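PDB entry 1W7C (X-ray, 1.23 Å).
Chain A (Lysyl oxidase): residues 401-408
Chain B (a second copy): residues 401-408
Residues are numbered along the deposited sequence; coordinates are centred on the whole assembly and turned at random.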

ATOM      1  N   VAL A 401      15.194 -12.572   9.461  1.00 15.17           N
ATOM      2  CA  VAL A 401      13.964 -12.584  10.201  1.00 14.21           C
ATOM      3  C   VAL A 401      14.020 -11.514  11.271  1.00 15.62           C
ATOM      4  O   VAL A 401      14.992 -11.439  12.014  1.00 15.08           O
ATOM      5  CB  VAL A 401      13.764 -13.969  10.846  1.00 16.07           C
ATOM      6  CG1 VAL A 401      12.449 -14.014  11.649  1.00 16.79           C
ATOM      7  CG2 VAL A 401      13.827 -15.090   9.761  1.00 19.20           C
ATOM      8  N   PHE A 402      13.014 -10.656  11.346  1.00 14.42           N
ATOM      9  CA  PHE A 402      12.982  -9.597  12.329  1.00 14.32           C
ATOM     10  C   PHE A 402      11.572  -9.224  12.726  1.00 13.36           C
ATOM     11  O   PHE A 402      10.621  -9.385  11.951  1.00 14.50           O
ATOM     12  CB  PHE A 402      13.754  -8.333  11.882  1.00 14.04           C
ATOM     13  CG  PHE A 402      13.184  -7.644  10.658  1.00 13.68           C
ATOM     14  CD1 PHE A 402      13.551  -8.056   9.392  1.00 15.12           C
ATOM     15  CD2 PHE A 402      12.322  -6.561  10.794  1.00 15.34           C
ATOM     16  CE1 PHE A 402      13.065  -7.416   8.258  1.00 15.18           C
ATOM     17  CE2 PHE A 402      11.831  -5.909   9.657  1.00 16.28           C
ATOM     18  CZ  PHE A 402      12.203  -6.338   8.400  1.00 15.31           C
ATOM     19  N   GLU A 403      11.444  -8.728  13.953  1.00 13.87           N
ATOM     20  CA  GLU A 403      10.190  -8.181  14.430  1.00 13.70           C
ATOM     21  C   GLU A 403      10.203  -6.661  14.268  1.00 14.29           C
ATOM     22  O   GLU A 403      11.069  -5.966  14.760  1.00 17.95           O
ATOM     23  CB  GLU A 403       9.943  -8.552  15.882  1.00 14.17           C
ATOM     24  CG  GLU A 403       8.506  -8.216  16.303  1.00 14.64           C
ATOM     25  CD  GLU A 403       8.173  -8.634  17.729  1.00 14.41           C
ATOM     26  OE1 GLU A 403       9.039  -8.509  18.629  1.00 16.29           O
ATOM     27  OE2 GLU A 403       7.008  -9.054  17.938  1.00 15.70           O
ATOM     28  N   ASN A 404       9.266  -6.143  13.488  1.00 14.06           N
ATOM     29  CA  ASN A 404       9.115  -4.700  13.359  1.00 13.99           C
ATOM     30  C   ASN A 404       8.102  -4.178  14.359  1.00 14.87           C
ATOM     31  O   ASN A 404       7.248  -4.935  14.814  1.00 15.23           O
ATOM     32  CB  ASN A 404       8.681  -4.297  11.933  1.00 14.57           C
ATOM     33  CG  ASN A 404       8.898  -2.826  11.650  1.00 15.79           C
ATOM     34  OD1 ASN A 404       9.851  -2.207  12.186  1.00 17.78           O
ATOM     35  ND2 ASN A 404       8.042  -2.234  10.794  1.00 16.27           N
ATOM     36  N   GLN A 405       8.206  -2.881  14.684  1.00 14.89           N
ATOM     37  CA  GLN A 405       7.100  -2.143  15.300  1.00 14.81           C
ATOM     38  C   GLN A 405       6.563  -1.261  14.198  1.00 14.80           C
ATOM     39  O   GLN A 405       7.200  -0.303  13.759  1.00 15.66           O
ATOM     40  CB  GLN A 405       7.595  -1.313  16.482  1.00 16.03           C
ATOM     41  CG  GLN A 405       6.451  -0.656  17.274  1.00 17.76           C
ATOM     42  CD  GLN A 405       5.567  -1.642  17.996  1.00 15.39           C
ATOM     43  OE1 GLN A 405       4.365  -1.722  17.726  1.00 17.81           O
ATOM     44  NE2 GLN A 405       6.143  -2.340  18.988  1.00 17.10           N
ATOM     45  N   GLU A 406       5.372  -1.563  13.708  1.00 14.25           N
ATOM     46  CA  GLU A 406       4.824  -0.750  12.652  1.00 14.00           C
ATOM     47  C   GLU A 406       4.521   0.656  13.169  1.00 16.09           C
ATOM     48  O   GLU A 406       4.310   0.848  14.354  1.00 16.67           O
ATOM     49  CB  GLU A 406       3.548  -1.364  12.073  1.00 14.43           C
ATOM     50  CG  GLU A 406       3.688  -2.757  11.481  1.00 14.63           C
ATOM     51  CD  GLU A 406       4.635  -2.849  10.318  1.00 15.07           C
ATOM     52  OE1 GLU A 406       5.462  -3.782  10.287  1.00 14.63           O
ATOM     53  OE2 GLU A 406       4.503  -2.002   9.393  1.00 17.40           O
ATOM     54  N   ASP A 407       4.467   1.632  12.243  1.00 15.69           N
ATOM     55  CA  ASP A 407       4.350   3.043  12.586  1.00 20.50           C
ATOM     56  C   ASP A 407       2.939   3.485  12.985  1.00 17.93           C
ATOM     57  O   ASP A 407       2.732   4.644  13.278  1.00 27.48           O
ATOM     58  CB  ASP A 407       4.896   3.933  11.450  1.00 27.37           C
ATOM     59  CG  ASP A 407       4.024   3.932  10.178  1.00 33.95           C
ATOM     60  OD1 ASP A 407       2.840   3.591  10.221  1.00 31.33           O
ATOM     61  OD2 ASP A 407       4.466   4.304   9.059  1.00 25.42           O
ATOM     62  N   TYR A 408       2.020   2.544  13.038  1.00 14.51           N
ATOM     63  CA  TYR A 408       0.617   2.774  13.411  1.00 14.56           C
ATOM     64  C   TYR A 408       0.196   1.586  14.297  1.00 14.40           C
ATOM     65  O   TYR A 408       0.688   0.447  14.121  1.00 15.36           O
ATOM     66  CB  TYR A 408      -0.284   2.888  12.163  1.00 14.15           C
ATOM     67  CG  TYR A 408      -0.347   1.607  11.398  1.00 14.59           C
ATOM     68  CD1 TYR A 408       0.677   1.224  10.544  1.00 15.31           C
ATOM     69  CD2 TYR A 408      -1.436   0.757  11.521  1.00 14.31           C
ATOM     70  CE1 TYR A 408       0.629   0.022   9.844  1.00 15.38           C
ATOM     71  CE2 TYR A 408      -1.499  -0.432  10.823  1.00 15.04           C
ATOM     72  CZ  TYR A 408      -0.468  -0.810   9.998  1.00 15.52           C
ATOM     73  OH  TYR A 408      -0.521  -2.041   9.398  1.00 16.33           O
TER
ATOM     74  N   VAL B 401       4.690  14.559  15.635  1.00 15.17           N
ATOM     75  CA  VAL B 401       5.692  14.548  14.607  1.00 14.21           C
ATOM     76  C   VAL B 401       6.799  13.594  15.005  1.00 15.62           C
ATOM     77  O   VAL B 401       7.300  13.666  16.121  1.00 15.08           O
ATOM     78  CB  VAL B 401       6.257  15.969  14.424  1.00 16.07           C
ATOM     79  CG1 VAL B 401       7.337  15.991  13.324  1.00 16.79           C
ATOM     80  CG2 VAL B 401       5.105  16.982  14.133  1.00 19.20           C
ATOM     81  N   PHE B 402       7.170  12.672  14.129  1.00 14.42           N
ATOM     82  CA  PHE B 402       8.212  11.714  14.421  1.00 14.32           C
ATOM     83  C   PHE B 402       8.953  11.275  13.179  1.00 13.36           C
ATOM     84  O   PHE B 402       8.409  11.286  12.067  1.00 14.50           O
ATOM     85  CB  PHE B 402       7.697  10.476  15.192  1.00 14.04           C
ATOM     86  CG  PHE B 402       6.695   9.630  14.432  1.00 13.68           C
ATOM     87  CD1 PHE B 402       5.351   9.945  14.465  1.00 15.12           C
ATOM     88  CD2 PHE B 402       7.110   8.502  13.731  1.00 15.34           C
ATOM     89  CE1 PHE B 402       4.413   9.162  13.801  1.00 15.18           C
ATOM     90  CE2 PHE B 402       6.172   7.707  13.063  1.00 16.28           C
ATOM     91  CZ  PHE B 402       4.833   8.040  13.102  1.00 15.31           C
ATOM     92  N   GLU B 403      10.210  10.891  13.378  1.00 13.87           N
ATOM     93  CA  GLU B 403      11.005  10.299  12.321  1.00 13.70           C
ATOM     94  C   GLU B 403      10.962   8.775  12.445  1.00 14.29           C
ATOM     95  O   GLU B 403      11.292   8.200  13.462  1.00 17.95           O
ATOM     96  CB  GLU B 403      12.442  10.789  12.371  1.00 14.17           C
ATOM     97  CG  GLU B 403      13.209  10.385  11.104  1.00 14.64           C
ATOM     98  CD  GLU B 403      14.637  10.913  11.060  1.00 14.41           C
ATOM     99  OE1 GLU B 403      15.319  10.943  12.114  1.00 16.29           O
ATOM    100  OE2 GLU B 403      15.077  11.261   9.936  1.00 15.70           O
ATOM    101  N   ASN B 404      10.462   8.114  11.411  1.00 14.06           N
ATOM    102  CA  ASN B 404      10.483   6.658  11.376  1.00 13.99           C
ATOM    103  C   ASN B 404      11.727   6.160  10.668  1.00 14.87           C
ATOM    104  O   ASN B 404      12.309   6.889   9.869  1.00 15.23           O
ATOM    105  CB  ASN B 404       9.232   6.087  10.675  1.00 14.57           C
ATOM    106  CG  ASN B 404       9.020   4.616  10.965  1.00 15.79           C
ATOM    107  OD1 ASN B 404       9.366   4.127  12.068  1.00 17.78           O
ATOM    108  ND2 ASN B 404       8.433   3.880  10.000  1.00 16.27           N
ATOM    109  N   GLN B 405      12.118   4.912  10.968  1.00 14.89           N
ATOM    110  CA  GLN B 405      13.028   4.154  10.104  1.00 14.81           C
ATOM    111  C   GLN B 405      12.152   3.131   9.422  1.00 14.80           C
ATOM    112  O   GLN B 405      11.652   2.186  10.035  1.00 15.66           O
ATOM    113  CB  GLN B 405      14.123   3.483  10.930  1.00 16.03           C
ATOM    114  CG  GLN B 405      15.207   2.820  10.061  1.00 17.76           C
ATOM    115  CD  GLN B 405      16.036   3.800   9.270  1.00 15.39           C
ATOM    116  OE1 GLN B 405      16.047   3.762   8.036  1.00 17.81           O
ATOM    117  NE2 GLN B 405      16.812   4.634   9.983  1.00 17.10           N
ATOM    118  N   GLU B 406      11.929   3.292   8.129  1.00 14.25           N
ATOM    119  CA  GLU B 406      11.094   2.341   7.439  1.00 14.00           C
ATOM    120  C   GLU B 406      11.774   0.973   7.397  1.00 16.09           C
ATOM    121  O   GLU B 406      12.987   0.880   7.476  1.00 16.67           O
ATOM    122  CB  GLU B 406      10.781   2.796   6.012  1.00 14.43           C
ATOM    123  CG  GLU B 406      10.068   4.132   5.881  1.00 14.63           C
ATOM    124  CD  GLU B 406       8.714   4.182   6.530  1.00 15.07           C
ATOM    125  OE1 GLU B 406       8.421   5.169   7.235  1.00 14.63           O
ATOM    126  OE2 GLU B 406       7.912   3.242   6.276  1.00 17.40           O
ATOM    127  N   ASP B 407      10.964  -0.090   7.233  1.00 15.69           N
ATOM    128  CA  ASP B 407      11.432  -1.466   7.332  1.00 20.50           C
ATOM    129  C   ASP B 407      12.179  -1.975   6.096  1.00 17.93           C
ATOM    130  O   ASP B 407      12.600  -3.112   6.073  1.00 27.48           O
ATOM    131  CB  ASP B 407      10.271  -2.417   7.693  1.00 27.37           C
ATOM    132  CG  ASP B 407       9.240  -2.607   6.563  1.00 33.95           C
ATOM    133  OD1 ASP B 407       9.530  -2.355   5.392  1.00 31.33           O
ATOM    134  OD2 ASP B 407       8.081  -3.050   6.777  1.00 25.42           O
ATOM    135  N   TYR B 408      12.372  -1.106   5.125  1.00 14.51           N
ATOM    136  CA  TYR B 408      13.076  -1.406   3.871  1.00 14.56           C
ATOM    137  C   TYR B 408      13.941  -0.174   3.546  1.00 14.40           C
ATOM    138  O   TYR B 408      13.569   0.977   3.873  1.00 15.36           O
ATOM    139  CB  TYR B 408      12.083  -1.709   2.728  1.00 14.15           C
ATOM    140  CG  TYR B 408      11.257  -0.516   2.372  1.00 14.59           C
ATOM    141  CD1 TYR B 408      10.163  -0.141   3.137  1.00 15.31           C
ATOM    142  CD2 TYR B 408      11.564   0.255   1.261  1.00 14.31           C
ATOM    143  CE1 TYR B 408       9.402   0.980   2.817  1.00 15.38           C
ATOM    144  CE2 TYR B 408      10.810   1.363   0.928  1.00 15.04           C
ATOM    145  CZ  TYR B 408       9.742   1.737   1.707  1.00 15.52           C
ATOM    146  OH  TYR B 408       9.078   2.896   1.401  1.00 16.33           O
TER
HETATM  147  O   HOH W   1       7.663   0.889  10.336  0.50 18.89           O
HETATM  148  O   HOH W   2       8.317   0.707   9.833  0.50 18.89           O
HETATM  149  O   HOH W   3      11.629  -0.350  11.225  1.00 35.23           O
HETATM  150  O   HOH W   4       8.165   2.328  13.757  1.00 35.23           O
HETATM  151  O   HOH W   5       6.154  -1.463   7.233  1.00 26.92           O
HETATM  152  O   HOH W   6       5.476   2.625   7.446  1.00 26.92           O

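This is a small, water-mediated two-fold contact in which two strand ends and the non-strand residues that follow them meet without a single direct hydrogen bond between them. The exact symmetry makes every interaction occur twice, and the end-to-end directions lie 147° apart, so the segments run roughly antiparallel. The nearest CA atoms, those of A:Asn404 and B:Asp407, are 7.2 Å apart, too far for backbone pairing but wide enough to admit side chains and water.

The strand alternation sets the pattern: A:Phe402 and A:Asn404 point toward the partner, while A:Val401 and A:Glu403 stay out of reach. B:Asp407 also points toward its partner and fills the gap. Its CB sits 3.8 Å from ND2 of A:Asn404 and 4.3 Å from CE2 of A:Phe402, so the acidic residue packs through its methylene. The ring's CZ also lies 4.0 Å from O of B:Asp407, a van der Waals approach.

Every hydrogen-bonded link between the two stretches runs through water. Within its own chain, A:Asn404 ND2 donates to A:Glu406 OE1 at 3.1 Å, which helps orient the amide. The same ND2 and its mate, B:Asn404 ND2, both donate to water near the axis; waters 1 and 2 lie too close together to be occupied at once and read as alternative sites for one molecule. At the other end of the amide, water 3 donates to A:Asn404 OD1 (2.7 Å) and B:Gln405 O (2.8 Å), tying side chain to partner backbone.

The carboxylates pose the harder problem: A:Glu406 OE1 comes within 4.4 Å of B:Asp407 OD2, though both atoms are also hydrogen-bonded elsewhere in the structure. Water 5 bridges these like-charged groups, donating to A:Glu406 OE2 at 2.8 Å and to B:Asp407 OD2 at 2.5 Å. The rule is compact: the direct contacts put carbon against an amide nitrogen, a carbonyl oxygen or another carbon, while water makes the hydrogen-bonded links across the gap.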